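Local coordinates for RidA family protein (Mycobacterium tuberculosis, PDB 3I7T) that is of unknown function but belongs to the homotrimeric YjgF/YER057c/UK114 (RidA) family, some relatives of which deaminate reactive enamine or imine intermediates, at residues R21-T35 with A48-A61. Numbering follows the deposited sequence.
Sequences RAVRIGPLVVVAGTT and ALRRIEIALGQAGA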
loop_
_atom_site.group_PDB
_atom_site.type_symbol
_atom_site.label_atom_id
_atom_site.label_comp_id
_atom_site.label_asym_id
_atom_site.label_seq_id
_atom_site.Cartn_x
_atom_site.Cartn_y
_atom_site.Cartn_z
ATOM N N ARG A 21 1.513 0.755 -16.129
ATOM C CA ARG A 21 1.025 1.975 -15.510
ATOM C C ARG A 21 -0.305 1.694 -14.792
ATOM O O ARG A 21 -0.522 2.156 -13.670
ATOM C CB ARG A 21 0.849 3.066 -16.574
ATOM C CG ARG A 21 2.153 3.702 -17.045
ATOM C CD ARG A 21 2.689 4.657 -15.990
ATOM N NE ARG A 21 1.634 5.544 -15.525
ATOM C CZ ARG A 21 1.506 5.974 -14.272
ATOM N NH1 ARG A 21 2.379 5.601 -13.345
ATOM N NH2 ARG A 21 0.494 6.778 -13.948
ATOM N N ALA A 22 -1.191 0.938 -15.450
ATOM C CA ALA A 22 -2.470 0.553 -14.860
ATOM C C ALA A 22 -2.895 -0.837 -15.320
ATOM O O ALA A 22 -2.590 -1.251 -16.445
ATOM C CB ALA A 22 -3.539 1.554 -15.204
ATOM N N VAL A 23 -3.607 -1.550 -14.452
ATOM C CA VAL A 23 -4.196 -2.826 -14.828
ATOM C C VAL A 23 -5.644 -2.835 -14.379
ATOM O O VAL A 23 -5.948 -2.376 -13.278
ATOM C CB VAL A 23 -3.418 -4.010 -14.198
ATOM C CG1 VAL A 23 -4.078 -5.358 -14.558
ATOM C CG2 VAL A 23 -1.990 -3.984 -14.684
ATOM N N ARG A 24 -6.527 -3.329 -15.250
ATOM C CA ARG A 24 -7.951 -3.507 -14.955
ATOM C C ARG A 24 -8.360 -4.989 -15.125
ATOM O O ARG A 24 -8.037 -5.598 -16.137
ATOM C CB ARG A 24 -8.805 -2.609 -15.879
ATOM C CG ARG A 24 -10.320 -2.934 -15.842
ATOM C CD ARG A 24 -11.151 -2.013 -16.741
ATOM N NE ARG A 24 -12.591 -2.093 -16.444
ATOM C CZ ARG A 24 -13.447 -1.097 -16.653
ATOM N NH1 ARG A 24 -13.018 0.059 -17.159
ATOM N NH2 ARG A 24 -14.726 -1.243 -16.344
ATOM N N ILE A 25 -9.007 -5.571 -14.112
ATOM C CA ILE A 25 -9.728 -6.848 -14.256
ATOM C C ILE A 25 -11.010 -6.730 -13.463
ATOM O O ILE A 25 -10.997 -6.260 -12.342
ATOM C CB ILE A 25 -9.008 -8.083 -13.647
ATOM C CG1 ILE A 25 -7.565 -7.791 -13.312
ATOM C CG2 ILE A 25 -9.260 -9.368 -14.466
ATOM C CD1 ILE A 25 -7.449 -7.298 -11.890
ATOM N N GLY A 26 -12.122 -7.179 -14.017
ATOM C CA GLY A 26 -13.385 -6.852 -13.387
ATOM C C GLY A 26 -13.530 -5.347 -13.202
ATOM O O GLY A 26 -13.168 -4.553 -14.075
ATOM N N PRO A 27 -14.057 -4.927 -12.050
ATOM C CA PRO A 27 -14.318 -3.501 -11.920
ATOM C C PRO A 27 -13.112 -2.803 -11.297
ATOM O O PRO A 27 -13.068 -1.567 -11.232
ATOM C CB PRO A 27 -15.511 -3.464 -10.959
ATOM C CG PRO A 27 -15.331 -4.733 -10.085
ATOM C CD PRO A 27 -14.324 -5.647 -10.792
ATOM N N LEU A 28 -12.143 -3.599 -10.860
ATOM C CA LEU A 28 -10.901 -3.077 -10.292
ATOM C C LEU A 28 -9.946 -2.489 -11.328
ATOM O O LEU A 28 -9.660 -3.123 -12.346
ATOM C CB LEU A 28 -10.169 -4.199 -9.566
ATOM C CG LEU A 28 -8.958 -3.745 -8.761
ATOM C CD1 LEU A 28 -9.412 -2.716 -7.709
ATOM C CD2 LEU A 28 -8.244 -4.941 -8.101
ATOM N N VAL A 29 -9.445 -1.286 -11.041
ATOM C CA VAL A 29 -8.296 -0.707 -11.752
ATOM C C VAL A 29 -7.249 -0.292 -10.714
ATOM O O VAL A 29 -7.543 0.501 -9.803
ATOM C CB VAL A 29 -8.697 0.499 -12.606
ATOM C CG1 VAL A 29 -7.502 1.057 -13.341
ATOM C CG2 VAL A 29 -9.790 0.099 -13.613
ATOM N N VAL A 30 -6.048 -0.860 -10.815
ATOM C CA VAL A 30 -4.926 -0.389 -9.996
ATOM C C VAL A 30 -3.921 0.413 -10.819
ATOM O O VAL A 30 -3.659 0.106 -11.979
ATOM C CB VAL A 30 -4.214 -1.549 -9.259
ATOM C CG1 VAL A 30 -5.183 -2.206 -8.306
ATOM C CG2 VAL A 30 -3.669 -2.555 -10.242
ATOM N N VAL A 31 -3.383 1.460 -10.210
ATOM C CA VAL A 31 -2.438 2.341 -10.856
ATOM C C VAL A 31 -1.096 2.293 -10.109
ATOM O O VAL A 31 -1.043 2.319 -8.863
ATOM C CB VAL A 31 -3.012 3.783 -10.940
ATOM C CG1 VAL A 31 -2.094 4.722 -11.756
ATOM C CG2 VAL A 31 -4.405 3.746 -11.576
ATOM N N ALA A 32 -0.019 2.204 -10.890
ATOM C CA ALA A 32 1.349 2.192 -10.372
ATOM C C ALA A 32 1.670 3.447 -9.564
ATOM O O ALA A 32 1.028 4.484 -9.738
ATOM C CB ALA A 32 2.350 2.078 -11.552
ATOM N N GLY A 33 2.676 3.351 -8.696
ATOM C CA GLY A 33 3.250 4.553 -8.083
ATOM C C GLY A 33 3.595 5.507 -9.211
ATOM O O GLY A 33 4.253 5.124 -10.192
ATOM N N THR A 34 3.140 6.749 -9.090
ATOM C CA THR A 34 3.345 7.720 -10.141
ATOM C C THR A 34 4.045 8.966 -9.642
ATOM O O THR A 34 3.610 9.570 -8.675
ATOM C CB THR A 34 1.999 8.171 -10.712
ATOM O OG1 THR A 34 1.261 7.009 -11.111
ATOM C CG2 THR A 34 2.216 9.097 -11.907
ATOM N N THR A 35 5.107 9.376 -10.329
ATOM C CA THR A 35 5.750 10.636 -9.990
ATOM C C THR A 35 5.435 11.684 -11.049
ATOM O O THR A 35 4.803 11.399 -12.084
ATOM C CB THR A 35 7.268 10.482 -9.861
ATOM O OG1 THR A 35 7.791 10.012 -11.108
ATOM C CG2 THR A 35 7.624 9.498 -8.758
ATOM N N ALA A 48 1.682 14.362 -11.256
ATOM C CA ALA A 48 1.489 12.956 -10.898
ATOM C C ALA A 48 0.018 12.601 -11.013
ATOM O O ALA A 48 -0.330 11.516 -11.472
ATOM C CB ALA A 48 2.019 12.656 -9.488
ATOM N N LEU A 49 -0.852 13.526 -10.616
ATOM C CA LEU A 49 -2.290 13.260 -10.658
ATOM C C LEU A 49 -2.813 13.297 -12.078
ATOM O O LEU A 49 -3.742 12.567 -12.408
ATOM C CB LEU A 49 -3.062 14.248 -9.784
ATOM C CG LEU A 49 -2.864 14.081 -8.273
ATOM C CD1 LEU A 49 -3.561 15.186 -7.451
ATOM C CD2 LEU A 49 -3.321 12.707 -7.835
ATOM N N ARG A 50 -2.216 14.144 -12.920
ATOM C CA ARG A 50 -2.577 14.162 -14.333
ATOM C C ARG A 50 -2.256 12.814 -14.987
ATOM O O ARG A 50 -3.047 12.304 -15.769
ATOM C CB ARG A 50 -1.872 15.287 -15.090
ATOM C CG ARG A 50 -2.493 15.541 -16.471
ATOM C CD ARG A 50 -1.473 16.034 -17.472
ATOM N N ARG A 51 -1.095 12.249 -14.673
ATOM C CA ARG A 51 -0.694 10.967 -15.228
ATOM C C ARG A 51 -1.568 9.816 -14.712
ATOM O O ARG A 51 -1.903 8.890 -15.453
ATOM C CB ARG A 51 0.783 10.701 -14.937
ATOM C CG ARG A 51 1.723 11.687 -15.619
ATOM C CD ARG A 51 3.124 11.677 -14.980
ATOM N NE ARG A 51 3.896 12.808 -15.513
ATOM C CZ ARG A 51 4.544 12.785 -16.678
ATOM N NH1 ARG A 51 4.558 11.679 -17.411
ATOM N NH2 ARG A 51 5.198 13.855 -17.096
ATOM N N ILE A 52 -1.929 9.868 -13.438
ATOM C CA ILE A 52 -2.909 8.910 -12.917
ATOM C C ILE A 52 -4.223 8.944 -13.703
ATOM O O ILE A 52 -4.744 7.896 -14.091
ATOM C CB ILE A 52 -3.136 9.136 -11.426
ATOM C CG1 ILE A 52 -1.864 8.715 -10.695
ATOM C CG2 ILE A 52 -4.354 8.339 -10.918
ATOM C CD1 ILE A 52 -1.805 9.092 -9.247
ATOM N N GLU A 53 -4.747 10.146 -13.942
ATOM C CA GLU A 53 -5.946 10.314 -14.755
ATOM C C GLU A 53 -5.771 9.716 -16.154
ATOM O O GLU A 53 -6.639 8.995 -16.630
ATOM C CB GLU A 53 -6.317 11.796 -14.867
ATOM C CG GLU A 53 -7.675 12.021 -15.522
ATOM C CD GLU A 53 -8.202 13.454 -15.378
ATOM O OE1 GLU A 53 -7.419 14.413 -15.533
ATOM O OE2 GLU A 53 -9.418 13.620 -15.150
ATOM N N ILE A 54 -4.647 10.015 -16.802
ATOM C CA ILE A 54 -4.379 9.509 -18.144
ATOM C C ILE A 54 -4.371 7.978 -18.146
ATOM O O ILE A 54 -4.958 7.333 -19.037
ATOM C CB ILE A 54 -3.030 10.037 -18.680
ATOM C CG1 ILE A 54 -3.083 11.556 -18.873
ATOM C CG2 ILE A 54 -2.651 9.341 -19.995
ATOM C CD1 ILE A 54 -1.728 12.150 -19.284
ATOM N N ALA A 55 -3.723 7.387 -17.150
ATOM C CA ALA A 55 -3.642 5.934 -17.074
ATOM C C ALA A 55 -5.027 5.356 -16.814
ATOM O O ALA A 55 -5.470 4.431 -17.501
ATOM C CB ALA A 55 -2.648 5.498 -16.004
ATOM N N LEU A 56 -5.728 5.937 -15.848
ATOM C CA LEU A 56 -7.110 5.558 -15.578
ATOM C C LEU A 56 -7.997 5.588 -16.820
ATOM O O LEU A 56 -8.737 4.632 -17.094
ATOM C CB LEU A 56 -7.703 6.470 -14.489
ATOM C CG LEU A 56 -7.167 6.217 -13.081
ATOM C CD1 LEU A 56 -7.718 7.236 -12.071
ATOM C CD2 LEU A 56 -7.519 4.783 -12.667
ATOM N N GLY A 57 -7.935 6.691 -17.565
ATOM C CA GLY A 57 -8.804 6.888 -18.726
ATOM C C GLY A 57 -8.531 5.839 -19.782
ATOM O O GLY A 57 -9.448 5.334 -20.440
ATOM N N GLN A 58 -7.267 5.484 -19.943
ATOM C CA GLN A 58 -6.931 4.396 -20.848
ATOM C C GLN A 58 -7.383 3.006 -20.374
ATOM O O GLN A 58 -7.463 2.068 -21.170
ATOM C CB GLN A 58 -5.447 4.425 -21.169
ATOM C CG GLN A 58 -5.080 5.623 -22.035
ATOM C CD GLN A 58 -3.613 5.663 -22.345
ATOM O OE1 GLN A 58 -2.835 6.299 -21.635
ATOM N NE2 GLN A 58 -3.213 4.960 -23.392
ATOM N N ALA A 59 -7.713 2.899 -19.093
ATOM C CA ALA A 59 -8.302 1.691 -18.519
ATOM C C ALA A 59 -9.824 1.829 -18.321
ATOM O O ALA A 59 -10.433 1.056 -17.579
ATOM C CB ALA A 59 -7.609 1.328 -17.196
ATOM N N GLY A 60 -10.444 2.806 -18.983
ATOM C CA GLY A 60 -11.889 2.972 -18.867
ATOM C C GLY A 60 -12.379 3.470 -17.509
ATOM O O GLY A 60 -13.516 3.206 -17.119
ATOM N N ALA A 61 -11.528 4.180 -16.778
ATOM C CA ALA A 61 -11.900 4.715 -15.469
ATOM C C ALA A 61 -11.632 6.211 -15.403
ATOM O O ALA A 61 -10.890 6.755 -16.231
ATOM C CB ALA A 61 -11.130 4.003 -14.365
#
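Helix-on-sheet packing joins Ala-22, Val-29, Val-31 and Thr-34, on one face of the beta hairpin formed by strands 22-25 and 28-35, to Ile-52, Ala-55 and Leu-56 of helix 41-58 and to Ala-59 just after it, within the chorismate mutase-like fold of the family. The short segments of strand 28-35 and the helix run roughly antiparallel, at 138°, with axes 7.4 Å apart at closest approach. On the neighbouring strand, Ala-22 CB meets Ala-55 CB at 4.1 Å, bringing a second strand against the helix. Val-31 straddles two helix residues. Its CG1, anti to the backbone N (chi1 -174°), leans on Ile-52 CG1, while CG2 presses on Leu-56 CD2 at 3.5 Å, tight for two methyls; the Val-31 and Leu-56 side chains meet nearly at right angles. Val-29 divides similarly, CG1 touching Leu-56 CD2 and Ala-59 CB, and CG2 reaching Ala-61 CB.

Polar groups flank this core. Arg-21, bent at chi2 and chi3, holds Thr-34 OG1 end-on, with NH1 and NH2 both 2.9 Å from that oxygen and in the guanidinium plane. The hydroxyl donates in turn to Ala-32 O; Thr-34 CG2, anti to the backbone N, rests on Arg-51 CB at 3.7 Å. Arg-51 itself pairs with Asp-47. Near the other end, the extended Arg-24 sends NH1 to Ala-59 O at 2.8 Å, on a carbonyl lone pair, with a weaker bond to Gly-60 O. Gly-60, with positive phi, is the C-prime residue of the Schellman motif that ends the helix: Ala-61 N bonds to Leu-56 O and Gly-60 N to Gly-57 O.

Val-23 and Val-30 point away from the helix and pack on Val-96 and Arg-68 of a second subunit. Around the apolar core, Arg-21 and Ala-32 O thus set the rotation of the Thr-34 hydroxyl, and Arg-24 ties the hairpin to the helix C-terminus, where its positive charge probably complements the helix dipole.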